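Local coordinates for succinoglycan biosynthesis protein (Bacillus cereus ATCC 14579, PDB 3B55) that binds a calcium ion and belongs to the erythromycin esterase-like family, though its precise cellular role is not established, at residues A43-L46 against E47-K51; L122-Y125 against V126-K130; V176-N179 against V180-I184; I234-L237 against L238-K242; P276-F279 against Y280-D284. The protein carries 1 engineered substitution. All blocks are in the same frame, centred on the assembly; numbering follows the deposited sequence.

Contact 1 (A43-L46 against E47-K51)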
loop_
_atom_site.group_PDB
_atom_site.type_symbol
_atom_site.label_atom_id
_atom_site.label_comp_id
_atom_site.label_asym_id
_atom_site.label_seq_id
_atom_site.Cartn_x
_atom_site.Cartn_y
_atom_site.Cartn_z
ATOM N N ALA A 43 -29.361 2.174 5.905
ATOM C CA ALA A 43 -28.994 0.884 5.325
ATOM C C ALA A 43 -29.852 0.537 4.111
ATOM O O ALA A 43 -29.464 -0.291 3.286
ATOM C CB ALA A 43 -29.110 -0.209 6.373
ATOM N N LYS A 44 -31.021 1.165 4.011
ATOM C CA LYS A 44 -31.917 0.922 2.892
ATOM C C LYS A 44 -31.545 1.832 1.730
ATOM O O LYS A 44 -31.739 1.477 0.568
ATOM C CB LYS A 44 -33.373 1.158 3.309
ATOM C CG LYS A 44 -33.924 0.091 4.254
ATOM C CD LYS A 44 -35.132 -0.602 3.636
ATOM C CE LYS A 44 -35.465 -1.929 4.326
ATOM N NZ LYS A 44 -36.526 -1.836 5.372
ATOM N N TRP A 45 -31.010 3.006 2.049
ATOM C CA TRP A 45 -30.585 3.963 1.029
ATOM C C TRP A 45 -29.321 3.392 0.383
ATOM O O TRP A 45 -29.112 3.520 -0.824
ATOM C CB TRP A 45 -30.273 5.311 1.683
ATOM C CG TRP A 45 -29.868 6.404 0.737
ATOM C CD1 TRP A 45 -30.650 7.435 0.290
ATOM C CD2 TRP A 45 -28.575 6.596 0.145
ATOM N NE1 TRP A 45 -29.922 8.260 -0.538
ATOM C CE2 TRP A 45 -28.646 7.769 -0.643
ATOM C CE3 TRP A 45 -27.363 5.895 0.205
ATOM C CZ2 TRP A 45 -27.551 8.255 -1.367
ATOM C CZ3 TRP A 45 -26.270 6.379 -0.516
ATOM C CH2 TRP A 45 -26.374 7.549 -1.290
ATOM N N LEU A 46 -28.487 2.762 1.206
ATOM C CA LEU A 46 -27.244 2.149 0.741
ATOM C C LEU A 46 -27.541 1.016 -0.231
ATOM O O LEU A 46 -26.825 0.825 -1.213
ATOM C CB LEU A 46 -26.452 1.590 1.923
ATOM C CG LEU A 46 -25.929 2.581 2.958
ATOM C CD1 LEU A 46 -25.383 1.823 4.151
ATOM C CD2 LEU A 46 -24.860 3.459 2.337
ATOM N N GLU A 47 -28.604 0.270 0.051
ATOM C CA GLU A 47 -29.005 -0.853 -0.785
ATOM C C GLU A 47 -29.477 -0.386 -2.163
ATOM O O GLU A 47 -29.198 -1.025 -3.180
ATOM C CB GLU A 47 -30.123 -1.630 -0.091
ATOM C CG GLU A 47 -29.986 -3.135 -0.201
ATOM C CD GLU A 47 -30.813 -3.866 0.836
ATOM O OE1 GLU A 47 -30.848 -3.407 1.998
ATOM O OE2 GLU A 47 -31.413 -4.905 0.495
ATOM N N ALA A 48 -30.190 0.730 -2.188
ATOM C CA ALA A 48 -30.708 1.276 -3.433
ATOM C C ALA A 48 -29.628 1.916 -4.300
ATOM O O ALA A 48 -29.800 2.045 -5.509
ATOM C CB ALA A 48 -31.804 2.295 -3.133
ATOM N N HIS A 49 -28.514 2.315 -3.693
ATOM C CA HIS A 49 -27.437 2.948 -4.453
ATOM C C HIS A 49 -26.195 2.079 -4.608
ATOM O O HIS A 49 -25.221 2.477 -5.249
ATOM C CB HIS A 49 -27.046 4.277 -3.806
ATOM C CG HIS A 49 -28.065 5.356 -3.993
ATOM N ND1 HIS A 49 -29.316 5.304 -3.418
ATOM C CD2 HIS A 49 -28.036 6.494 -4.726
ATOM C CE1 HIS A 49 -30.016 6.361 -3.791
ATOM N NE2 HIS A 49 -29.262 7.098 -4.585
ATOM N N ALA A 50 -26.228 0.892 -4.020
ATOM C CA ALA A 50 -25.094 -0.009 -4.106
ATOM C C ALA A 50 -25.008 -0.649 -5.482
ATOM O O ALA A 50 -26.030 -1.018 -6.067
ATOM C CB ALA A 50 -25.200 -1.090 -3.029
ATOM N N LYS A 51 -23.781 -0.761 -5.993
ATOM C CA LYS A 51 -23.527 -1.387 -7.287
ATOM C C LYS A 51 -23.151 -2.821 -6.927
ATOM O O LYS A 51 -22.105 -3.061 -6.324
ATOM C CB LYS A 51 -22.358 -0.699 -8.000
ATOM C CG LYS A 51 -22.585 0.793 -8.280
ATOM C CD LYS A 51 -23.743 1.015 -9.242
ATOM C CE LYS A 51 -23.951 2.498 -9.549
ATOM N NZ LYS A 51 -24.323 3.305 -8.347
#

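Contact 2 (L122-Y125 against V126-K130)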
loop_
_atom_site.group_PDB
_atom_site.type_symbol
_atom_site.label_atom_id
_atom_site.label_comp_id
_atom_site.label_asym_id
_atom_site.label_seq_id
_atom_site.Cartn_x
_atom_site.Cartn_y
_atom_site.Cartn_z
ATOM N N LEU A 122 10.051 -8.592 -7.407
ATOM C CA LEU A 122 8.713 -8.937 -7.864
ATOM C C LEU A 122 8.535 -8.328 -9.245
ATOM O O LEU A 122 7.896 -8.915 -10.116
ATOM C CB LEU A 122 7.654 -8.383 -6.909
ATOM C CG LEU A 122 7.745 -8.854 -5.452
ATOM C CD1 LEU A 122 6.664 -8.178 -4.630
ATOM C CD2 LEU A 122 7.613 -10.372 -5.381
ATOM N N ASP A 123 9.121 -7.148 -9.435
ATOM C CA ASP A 123 9.049 -6.448 -10.707
ATOM C C ASP A 123 9.784 -7.274 -11.764
ATOM O O ASP A 123 9.324 -7.409 -12.901
ATOM C CB ASP A 123 9.690 -5.067 -10.569
ATOM C CG ASP A 123 9.435 -4.183 -11.772
ATOM O OD1 ASP A 123 8.262 -4.084 -12.193
ATOM O OD2 ASP A 123 10.401 -3.582 -12.290
ATOM N N ARG A 124 10.930 -7.821 -11.375
ATOM C CA ARG A 124 11.728 -8.645 -12.271
ATOM C C ARG A 124 10.929 -9.897 -12.659
ATOM O O ARG A 124 11.027 -10.383 -13.787
ATOM C CB ARG A 124 13.038 -9.035 -11.584
ATOM C CG ARG A 124 13.906 -10.003 -12.372
ATOM C CD ARG A 124 15.288 -10.132 -11.740
ATOM N NE ARG A 124 16.123 -11.125 -12.415
ATOM C CZ ARG A 124 16.022 -12.438 -12.231
ATOM N NH1 ARG A 124 15.122 -12.918 -11.387
ATOM N NH2 ARG A 124 16.820 -13.269 -12.889
ATOM N N TYR A 125 10.132 -10.403 -11.723
ATOM C CA TYR A 125 9.313 -11.579 -11.983
ATOM C C TYR A 125 8.177 -11.304 -12.974
ATOM O O TYR A 125 7.913 -12.125 -13.849
ATOM C CB TYR A 125 8.730 -12.122 -10.679
ATOM C CG TYR A 125 7.680 -13.190 -10.889
ATOM C CD1 TYR A 125 8.031 -14.480 -11.282
ATOM C CD2 TYR A 125 6.330 -12.890 -10.750
ATOM C CE1 TYR A 125 7.053 -15.446 -11.537
ATOM C CE2 TYR A 125 5.349 -13.842 -10.999
ATOM C CZ TYR A 125 5.717 -15.116 -11.392
ATOM O OH TYR A 125 4.735 -16.047 -11.647
ATOM N N VAL A 126 7.497 -10.167 -12.847
ATOM C CA VAL A 126 6.408 -9.871 -13.769
ATOM C C VAL A 126 6.911 -9.363 -15.116
ATOM O O VAL A 126 6.152 -9.282 -16.078
ATOM C CB VAL A 126 5.408 -8.829 -13.185
ATOM C CG1 VAL A 126 4.745 -9.397 -11.934
ATOM C CG2 VAL A 126 6.109 -7.520 -12.895
ATOM N N LEU A 127 8.191 -9.021 -15.182
ATOM C CA LEU A 127 8.778 -8.531 -16.422
ATOM C C LEU A 127 9.419 -9.654 -17.216
ATOM O O LEU A 127 9.294 -9.707 -18.435
ATOM C CB LEU A 127 9.859 -7.473 -16.143
ATOM C CG LEU A 127 9.539 -5.984 -16.255
ATOM C CD1 LEU A 127 8.941 -5.710 -17.622
ATOM C CD2 LEU A 127 8.590 -5.554 -15.157
ATOM N N THR A 128 10.117 -10.544 -16.517
ATOM C CA THR A 128 10.829 -11.646 -17.158
ATOM C C THR A 128 10.353 -13.043 -16.790
ATOM O O THR A 128 10.779 -14.015 -17.406
ATOM C CB THR A 128 12.328 -11.574 -16.834
ATOM O OG1 THR A 128 12.523 -11.775 -15.428
ATOM C CG2 THR A 128 12.884 -10.219 -17.215
ATOM N N GLY A 129 9.484 -13.150 -15.792
ATOM C CA GLY A 129 8.998 -14.457 -15.382
ATOM C C GLY A 129 10.032 -15.229 -14.577
ATOM O O GLY A 129 9.798 -16.375 -14.198
ATOM N N LYS A 130 11.176 -14.600 -14.320
ATOM C CA LYS A 130 12.257 -15.225 -13.562
ATOM C C LYS A 130 12.193 -14.857 -12.088
ATOM O O LYS A 130 11.799 -13.749 -11.739
ATOM C CB LYS A 130 13.618 -14.771 -14.084
ATOM C CG LYS A 130 13.895 -15.020 -15.562
ATOM C CD LYS A 130 15.171 -14.283 -15.938
ATOM C CE LYS A 130 15.515 -14.376 -17.410
ATOM N NZ LYS A 130 16.639 -13.443 -17.722
#

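Contact 3 (V176-N179 against V180-I184)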
loop_
_atom_site.group_PDB
_atom_site.type_symbol
_atom_site.label_atom_id
_atom_site.label_comp_id
_atom_site.label_asym_id
_atom_site.label_seq_id
_atom_site.Cartn_x
_atom_site.Cartn_y
_atom_site.Cartn_z
ATOM N N VAL A 176 16.575 -2.234 3.710
ATOM C CA VAL A 176 17.230 -1.815 2.477
ATOM C C VAL A 176 18.254 -2.892 2.168
ATOM O O VAL A 176 19.428 -2.777 2.542
ATOM C CB VAL A 176 17.971 -0.483 2.654
ATOM C CG1 VAL A 176 18.680 -0.118 1.361
ATOM C CG2 VAL A 176 16.991 0.607 3.066
ATOM N N ASN A 177 17.811 -3.943 1.492
ATOM C CA ASN A 177 18.707 -5.043 1.171
ATOM C C ASN A 177 19.787 -4.653 0.172
ATOM O O ASN A 177 19.791 -3.553 -0.371
ATOM C CB ASN A 177 17.902 -6.244 0.671
ATOM C CG ASN A 177 16.829 -6.674 1.669
ATOM O OD1 ASN A 177 17.016 -6.554 2.885
ATOM N ND2 ASN A 177 15.708 -7.182 1.165
ATOM N N GLU A 178 20.701 -5.581 -0.068
ATOM C CA GLU A 178 21.825 -5.363 -0.960
ATOM C C GLU A 178 21.490 -5.079 -2.431
ATOM O O GLU A 178 22.249 -4.381 -3.109
ATOM C CB GLU A 178 22.776 -6.559 -0.840
ATOM C CG GLU A 178 24.201 -6.291 -1.275
ATOM C CD GLU A 178 25.160 -7.362 -0.777
ATOM O OE1 GLU A 178 26.357 -7.315 -1.145
ATOM O OE2 GLU A 178 24.714 -8.247 -0.011
ATOM N N ASN A 179 20.370 -5.588 -2.937
ATOM C CA ASN A 179 20.035 -5.333 -4.337
ATOM C C ASN A 179 19.888 -3.846 -4.638
ATOM O O ASN A 179 20.204 -3.397 -5.737
ATOM C CB ASN A 179 18.763 -6.089 -4.758
ATOM C CG ASN A 179 17.611 -5.916 -3.778
ATOM O OD1 ASN A 179 17.749 -5.275 -2.730
ATOM N ND2 ASN A 179 16.460 -6.483 -4.122
ATOM N N VAL A 180 19.418 -3.078 -3.663
ATOM C CA VAL A 180 19.263 -1.641 -3.859
ATOM C C VAL A 180 20.644 -1.009 -4.020
ATOM O O VAL A 180 20.855 -0.170 -4.891
ATOM C CB VAL A 180 18.542 -0.988 -2.658
ATOM C CG1 VAL A 180 18.693 0.530 -2.713
ATOM C CG2 VAL A 180 17.072 -1.372 -2.675
ATOM N N TYR A 181 21.577 -1.421 -3.165
ATOM C CA TYR A 181 22.943 -0.916 -3.197
ATOM C C TYR A 181 23.648 -1.304 -4.495
ATOM O O TYR A 181 24.385 -0.494 -5.062
ATOM C CB TYR A 181 23.730 -1.450 -1.997
ATOM C CG TYR A 181 23.261 -0.881 -0.680
ATOM C CD1 TYR A 181 23.588 0.425 -0.305
ATOM C CD2 TYR A 181 22.474 -1.637 0.188
ATOM C CE1 TYR A 181 23.143 0.963 0.903
ATOM C CE2 TYR A 181 22.024 -1.110 1.395
ATOM C CZ TYR A 181 22.363 0.190 1.746
ATOM O OH TYR A 181 21.927 0.715 2.941
ATOM N N ASN A 182 23.426 -2.533 -4.962
ATOM C CA ASN A 182 24.050 -2.986 -6.200
ATOM C C ASN A 182 23.537 -2.227 -7.416
ATOM O O ASN A 182 24.239 -2.134 -8.421
ATOM C CB ASN A 182 23.847 -4.488 -6.412
ATOM C CG ASN A 182 24.611 -5.327 -5.405
ATOM O OD1 ASN A 182 25.722 -4.983 -5.007
ATOM N ND2 ASN A 182 24.023 -6.447 -5.002
ATOM N N ASN A 183 22.319 -1.697 -7.347
ATOM C CA ASN A 183 21.791 -0.923 -8.474
ATOM C C ASN A 183 22.589 0.366 -8.612
ATOM O O ASN A 183 22.926 0.791 -9.718
ATOM C CB ASN A 183 20.311 -0.576 -8.275
ATOM C CG ASN A 183 19.392 -1.748 -8.555
ATOM O OD1 ASN A 183 19.721 -2.632 -9.351
ATOM N ND2 ASN A 183 18.222 -1.752 -7.920
ATOM N N ILE A 184 22.881 0.991 -7.476
ATOM C CA ILE A 184 23.648 2.229 -7.459
ATOM C C ILE A 184 25.090 1.941 -7.864
ATOM O O ILE A 184 25.672 2.657 -8.677
ATOM C CB ILE A 184 23.631 2.872 -6.052
ATOM C CG1 ILE A 184 22.192 3.227 -5.666
ATOM C CG2 ILE A 184 24.527 4.115 -6.026
ATOM C CD1 ILE A 184 22.044 3.678 -4.223
#

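Contact 4 (I234-L237 against L238-K242)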
loop_
_atom_site.group_PDB
_atom_site.type_symbol
_atom_site.label_atom_id
_atom_site.label_comp_id
_atom_site.label_asym_id
_atom_site.label_seq_id
_atom_site.Cartn_x
_atom_site.Cartn_y
_atom_site.Cartn_z
ATOM N N ILE A 234 25.729 10.029 -0.306
ATOM C CA ILE A 234 25.604 9.222 -1.513
ATOM C C ILE A 234 24.664 9.906 -2.497
ATOM O O ILE A 234 24.981 10.037 -3.679
ATOM C CB ILE A 234 25.078 7.810 -1.202
ATOM C CG1 ILE A 234 26.142 7.028 -0.428
ATOM C CG2 ILE A 234 24.701 7.098 -2.491
ATOM C CD1 ILE A 234 25.758 5.598 -0.117
ATOM N N SER A 235 23.512 10.347 -2.003
ATOM C CA SER A 235 22.535 11.043 -2.836
ATOM C C SER A 235 23.121 12.345 -3.356
ATOM O O SER A 235 22.930 12.706 -4.517
ATOM C CB SER A 235 21.266 11.344 -2.036
ATOM O OG SER A 235 20.549 10.154 -1.792
ATOM N N ALA A 236 23.824 13.059 -2.485
ATOM C CA ALA A 236 24.444 14.316 -2.880
ATOM C C ALA A 236 25.461 14.053 -3.991
ATOM O O ALA A 236 25.580 14.838 -4.927
ATOM C CB ALA A 236 25.129 14.971 -1.681
ATOM N N LEU A 237 26.187 12.944 -3.892
ATOM C CA LEU A 237 27.180 12.621 -4.908
ATOM C C LEU A 237 26.547 12.400 -6.277
ATOM O O LEU A 237 27.063 12.865 -7.290
ATOM C CB LEU A 237 27.982 11.382 -4.506
ATOM C CG LEU A 237 29.035 10.960 -5.538
ATOM C CD1 LEU A 237 30.135 10.179 -4.857
ATOM C CD2 LEU A 237 28.391 10.136 -6.642
ATOM N N LEU A 238 25.432 11.681 -6.313
ATOM C CA LEU A 238 24.762 11.421 -7.578
ATOM C C LEU A 238 24.201 12.710 -8.179
ATOM O O LEU A 238 24.215 12.890 -9.398
ATOM C CB LEU A 238 23.636 10.406 -7.372
ATOM C CG LEU A 238 24.076 8.983 -7.020
ATOM C CD1 LEU A 238 22.882 8.173 -6.564
ATOM C CD2 LEU A 238 24.736 8.330 -8.229
ATOM N N GLU A 239 23.731 13.609 -7.317
ATOM C CA GLU A 239 23.146 14.874 -7.757
ATOM C C GLU A 239 24.136 15.860 -8.385
ATOM O O GLU A 239 23.807 16.506 -9.376
ATOM C CB GLU A 239 22.423 15.546 -6.584
ATOM C CG GLU A 239 21.689 16.850 -6.930
ATOM C CD GLU A 239 20.633 16.679 -8.015
ATOM O OE1 GLU A 239 20.154 15.541 -8.214
ATOM O OE2 GLU A 239 20.274 17.687 -8.662
ATOM N N GLU A 240 25.335 15.991 -7.820
ATOM C CA GLU A 240 26.309 16.924 -8.390
ATOM C C GLU A 240 27.061 16.374 -9.597
ATOM O O GLU A 240 27.638 17.139 -10.366
ATOM C CB GLU A 240 27.313 17.413 -7.338
ATOM C CG GLU A 240 27.443 16.554 -6.106
ATOM C CD GLU A 240 27.051 17.309 -4.848
ATOM O OE1 GLU A 240 25.875 17.720 -4.739
ATOM O OE2 GLU A 240 27.921 17.495 -3.969
ATOM N N ASN A 241 27.061 15.053 -9.757
ATOM C CA ASN A 241 27.726 14.418 -10.893
ATOM C C ASN A 241 26.672 14.011 -11.911
ATOM O O ASN A 241 26.897 13.163 -12.780
ATOM C CB ASN A 241 28.517 13.195 -10.434
ATOM C CG ASN A 241 29.689 13.568 -9.553
ATOM O OD1 ASN A 241 29.651 13.390 -8.334
ATOM N ND2 ASN A 241 30.736 14.105 -10.167
ATOM N N LYS A 242 25.513 14.642 -11.775
ATOM C CA LYS A 242 24.364 14.406 -12.629
ATOM C C LYS A 242 24.752 14.389 -14.115
ATOM O O LYS A 242 24.515 13.398 -14.811
ATOM C CB LYS A 242 23.323 15.498 -12.346
ATOM C CG LYS A 242 21.936 15.276 -12.905
ATOM C CD LYS A 242 20.963 16.311 -12.347
ATOM C CE LYS A 242 19.623 16.251 -13.058
ATOM N NZ LYS A 242 19.014 14.890 -12.984
#

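Contact 5 (P276-F279 against Y280-D284)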
loop_
_atom_site.group_PDB
_atom_site.type_symbol
_atom_site.label_atom_id
_atom_site.label_comp_id
_atom_site.label_asym_id
_atom_site.label_seq_id
_atom_site.Cartn_x
_atom_site.Cartn_y
_atom_site.Cartn_z
ATOM N N PRO A 276 9.134 10.173 19.898
ATOM C CA PRO A 276 8.737 8.814 19.517
ATOM C C PRO A 276 7.712 8.700 18.390
ATOM O O PRO A 276 7.718 7.723 17.643
ATOM C CB PRO A 276 8.208 8.232 20.827
ATOM C CG PRO A 276 7.654 9.433 21.520
ATOM C CD PRO A 276 8.765 10.432 21.302
ATOM N N ALA A 277 6.833 9.687 18.261
ATOM C CA ALA A 277 5.817 9.627 17.216
ATOM C C ALA A 277 6.387 9.852 15.810
ATOM O O ALA A 277 5.789 9.426 14.818
ATOM C CB ALA A 277 4.705 10.639 17.512
ATOM N N ASP A 278 7.541 10.507 15.726
ATOM C CA ASP A 278 8.161 10.782 14.429
ATOM C C ASP A 278 8.583 9.539 13.648
ATOM O O ASP A 278 8.787 9.610 12.440
ATOM C CB ASP A 278 9.373 11.702 14.591
ATOM C CG ASP A 278 8.985 13.163 14.756
ATOM O OD1 ASP A 278 9.897 14.013 14.726
ATOM O OD2 ASP A 278 7.778 13.465 14.918
ATOM N N PHE A 279 8.732 8.406 14.325
ATOM C CA PHE A 279 9.111 7.174 13.640
ATOM C C PHE A 279 8.030 6.840 12.612
ATOM O O PHE A 279 8.319 6.492 11.460
ATOM C CB PHE A 279 9.223 6.017 14.640
ATOM C CG PHE A 279 10.530 5.973 15.389
ATOM C CD1 PHE A 279 11.651 5.369 14.824
ATOM C CD2 PHE A 279 10.641 6.536 16.661
ATOM C CE1 PHE A 279 12.868 5.325 15.511
ATOM C CE2 PHE A 279 11.854 6.499 17.354
ATOM C CZ PHE A 279 12.967 5.891 16.777
ATOM N N TYR A 280 6.781 6.967 13.051
ATOM C CA TYR A 280 5.614 6.685 12.226
ATOM C C TYR A 280 5.309 7.794 11.238
ATOM O O TYR A 280 4.861 7.526 10.125
ATOM C CB TYR A 280 4.412 6.443 13.130
ATOM C CG TYR A 280 4.682 5.336 14.103
ATOM C CD1 TYR A 280 4.569 4.006 13.712
ATOM C CD2 TYR A 280 5.125 5.610 15.396
ATOM C CE1 TYR A 280 4.889 2.973 14.575
ATOM C CE2 TYR A 280 5.452 4.582 16.276
ATOM C CZ TYR A 280 5.331 3.262 15.854
ATOM O OH TYR A 280 5.642 2.225 16.705
ATOM N N LEU A 281 5.538 9.037 11.648
ATOM C CA LEU A 281 5.293 10.166 10.766
ATOM C C LEU A 281 6.223 10.005 9.573
ATOM O O LEU A 281 5.794 10.095 8.428
ATOM C CB LEU A 281 5.593 11.491 11.472
ATOM C CG LEU A 281 5.445 12.746 10.605
ATOM C CD1 LEU A 281 3.983 12.928 10.218
ATOM C CD2 LEU A 281 5.955 13.965 11.359
ATOM N N LYS A 282 7.498 9.749 9.858
ATOM C CA LYS A 282 8.491 9.576 8.811
ATOM C C LYS A 282 8.205 8.323 8.000
ATOM O O LYS A 282 8.467 8.291 6.800
ATOM C CB LYS A 282 9.903 9.478 9.402
ATOM C CG LYS A 282 10.407 10.749 10.076
ATOM C CD LYS A 282 11.898 10.637 10.372
ATOM C CE LYS A 282 12.409 11.750 11.273
ATOM N NZ LYS A 282 12.081 11.504 12.704
ATOM N N HIS A 283 7.668 7.291 8.646
ATOM C CA HIS A 283 7.380 6.058 7.928
ATOM C C HIS A 283 6.419 6.315 6.779
ATOM O O HIS A 283 6.729 6.004 5.634
ATOM C CB HIS A 283 6.775 4.989 8.842
ATOM C CG HIS A 283 6.487 3.694 8.139
ATOM N ND1 HIS A 283 5.297 3.012 8.288
ATOM C CD2 HIS A 283 7.226 2.970 7.262
ATOM C CE1 HIS A 283 5.313 1.928 7.531
ATOM N NE2 HIS A 283 6.471 1.880 6.897
ATOM N N ASP A 284 5.261 6.902 7.068
ATOM C CA ASP A 284 4.295 7.138 6.003
ATOM C C ASP A 284 4.628 8.311 5.094
ATOM O O ASP A 284 4.074 8.423 4.008
ATOM C CB ASP A 284 2.884 7.266 6.575
ATOM C CG ASP A 284 2.155 5.922 6.606
ATOM O OD1 ASP A 284 2.827 4.887 6.825
ATOM O OD2 ASP A 284 0.916 5.887 6.409
HETATM O O HOH W 1 12.859 13.414 14.781
#

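Contact 1 (A43-L46 against E47-K51)
In the last turns of helix 39-49, Trp45 and His49 sit four residues apart and stack ring on ring. The imidazole lies over one face of the indole's six-membered ring, the two planes being only 4° from parallel and the centroids 3.9 Å apart. CE2 of Trp45 is 3.7 Å from CE1 of His49. The tryptophan reaches this place because its CG is anti to the backbone N (chi1 -178°), which swings the indole along the helix toward the C-terminal end. His49 has more than its ring on that face, since its CB also makes a CH-pi contact with the six-membered ring. The imidazole is tied down as well: ND1 of His49 donates to O of Trp45 at 3.2 Å, in a bent bond that leaves the ring plane by 23°. This local i to i+4 pairing of aromatic groups belongs to the end of a helix that leads directly into edge strand 51-53 of the mixed sheet, and both side chains touch Ile385 of strand 382-386. In the turn behind them, Ala48 N donates to Lys44 O at 3.2 Å, while Leu46 turns its buried side chain to Ile374 and Phe375 of helix 371-376.

Contact 2 (L122-Y125 against V126-K130)
Arg124 and Thr128 meet where O of Arg124 takes two hydrogen bonds from the same residue. Thr128 gives it both its backbone N, at 2.9 Å from O of Arg124, and its hydroxyl, with OG1 only 2.6 Å from that oxygen. The two donors come from opposite faces of the carbonyl plane, so the oxygen is held on both sides. The hydroxyl can double back onto the preceding turn because OG1 stands between the backbone N and the carbonyl carbon (chi1 65°). The Arg124 side chain runs on past it, extended from CG to NE, and lays one guanidinium face over CB of Lys130, with NH1 3.6 Å from that carbon. One turn round, Gly129 N donates to Tyr125 O at 2.7 Å. Gly129 ends the helix as a glycine C-cap with a positive phi of 76°, and this change of direction brings O of Lys130 back to the Tyr125 backbone, 3.3 Å from its CA, and to the edge of the tyrosine ring. On the flank, Leu127 CD2 packs 3.3 Å from OD1 of Asp123, a carboxylate whose main partners are Arg167 and the backbone N of Val168. This end of helix 116-128 lies between strand 167-172, touched by Leu122, Val126 and Leu127, and helix 144-158, where Leu122 and Tyr125 meet Leu150 and Val126 meets Ile153.

Contact 3 (V176-N179 against V180-I184)
Val176 and Tyr181 come together through their first torsions: the valine sets CG1 anti to its own N (chi1 178°), and the tyrosine swings its ring back toward the start of the helix, with CG anti to the carbonyl carbon (chi1 -69°). CG1 of Val176 then lies 3.5 Å from CE2 of Tyr181, the two side chains crossing at about a right angle. The same methyl also touches Val180, 4.1 Å from its CB. Backbone atoms line the rim of the phenol, where O of Val176 is 3.3 Å from CE2 of Tyr181 and CA of Glu178 lies in the ring plane. This is the first turn of helix 178-192, which the chain enters after leaving strand 167-172 at one edge of the mixed sheet. The turn opens with a weak bond from Val180 N to Asn177 O. It then settles into the i to i+4 pattern, Asn182 N meeting Glu178 O at 2.9 Å and Asn183 N meeting Asn179 O at 3.2 Å. The phenol hydroxyl and O of Val176 both hydrogen-bond to OG1 of Thr210, while ND2 of Asn179 donates to O of Asp117. Val176 faces Phe265 of helix 250-268, and Val180 faces Leu120 of helix 116-128.

Contact 4 (I234-L237 against L238-K242)
Leu237 and Leu238 make the buried side of this helix end, where the close contacts are to backbone atoms and to neighbouring helices. Leu237 has its CG anti to the backbone N (chi1 179°), and this carries CD2 forward, beside the next peptide, 3.4 Å from N of Leu238. The methyls themselves meet more loosely, CD2 of Leu237 lying 4.4 Å from CD2 of Leu238. Leu238 has its CG beside its own backbone N, where it rests 3.6 Å from O of Ile234 in the turn before. The backbone here is regular: Leu238 N bonds to Ile234 O at 3.1 Å, and Glu239 N to Ser235 O at 3.0 Å. With Asn241 the chain leaves helical geometry, and the bond from Asn241 N to Leu237 O is longer, 3.3 Å. The other side is more open to solvent. Ala236 is partly exposed there and Glu240 is exposed, its bent side chain lying so close to the backbone of Ala236 that its modelled position is doubtful. Partly exposed Glu239 reaches across to helix 250-268, where OE1 forms a salt bridge with Lys256. In the fold, the C-terminal end of helix 221-240 is wedged between two helices: Ile234 and Leu237 pack on helix 197-206, while Leu238 lies against Ile255 and Ala259 of helix 250-268 and Ser235 hydrogen-bonds Glu263 of that same helix.

Contact 5 (P276-F279 against Y280-D284)
Asp278 and Lys282 cross with the lysine reaching back over the aspartate, so that NZ of Lys282 comes 3.3 Å from CB of Asp278 and not squarely onto the carboxylate. The bend at the end of the lysine chain (chi4 79°) turns the ammonium that way. The salt bridge is therefore long, NZ of Lys282 lying 3.9 Å from OD1 of Asp278, and a water links the two groups, donating to OD1 of Asp278 and accepting from NZ of Lys282 at 2.9 Å. NZ also donates to Thr271. Leu281 lies alongside Asp278, pointing the same way, with its CD2 4.0 Å from OD2 of Asp278. All this lies near the start of helix 278-298, which runs on to strand 301-306 of the mixed sheet. Lys282 N donates to Asp278 O at 2.9 Å, and Leu281 N to Ala277 O. On another side of the helix, Tyr280 presents one ring face to CB of Phe279, which is 4.2 Å from CD2 of Tyr280, and packs edge-to-face with Tyr320. His283, whose N bonds to Phe279 O at 3.0 Å, sends its imidazole away to Tyr320 and Asp172, about 7 Å from the bound calcium ion.

Overall arrangement
Along the chain the five contacts follow in series; each spans consecutive residues, so none closes a long loop, and none nests in or crosses another. Contact 1 finishes the N-terminal helix 39-49 beside one edge of the mixed sheet. Contact 2 ends helix 116-128, packed near strand 167-172 at the other edge; the centres of contacts 1 and 2 are about 41 Å apart. Contact 3 starts the helix following that strand and also leans on helix 116-128. Contact 4, at the end of helix 221-240, has its nearest atoms about 4 Å from those of contact 3, and both lie against helices 197-206 and 250-268. Contact 5 lies near the start of helix 278-298.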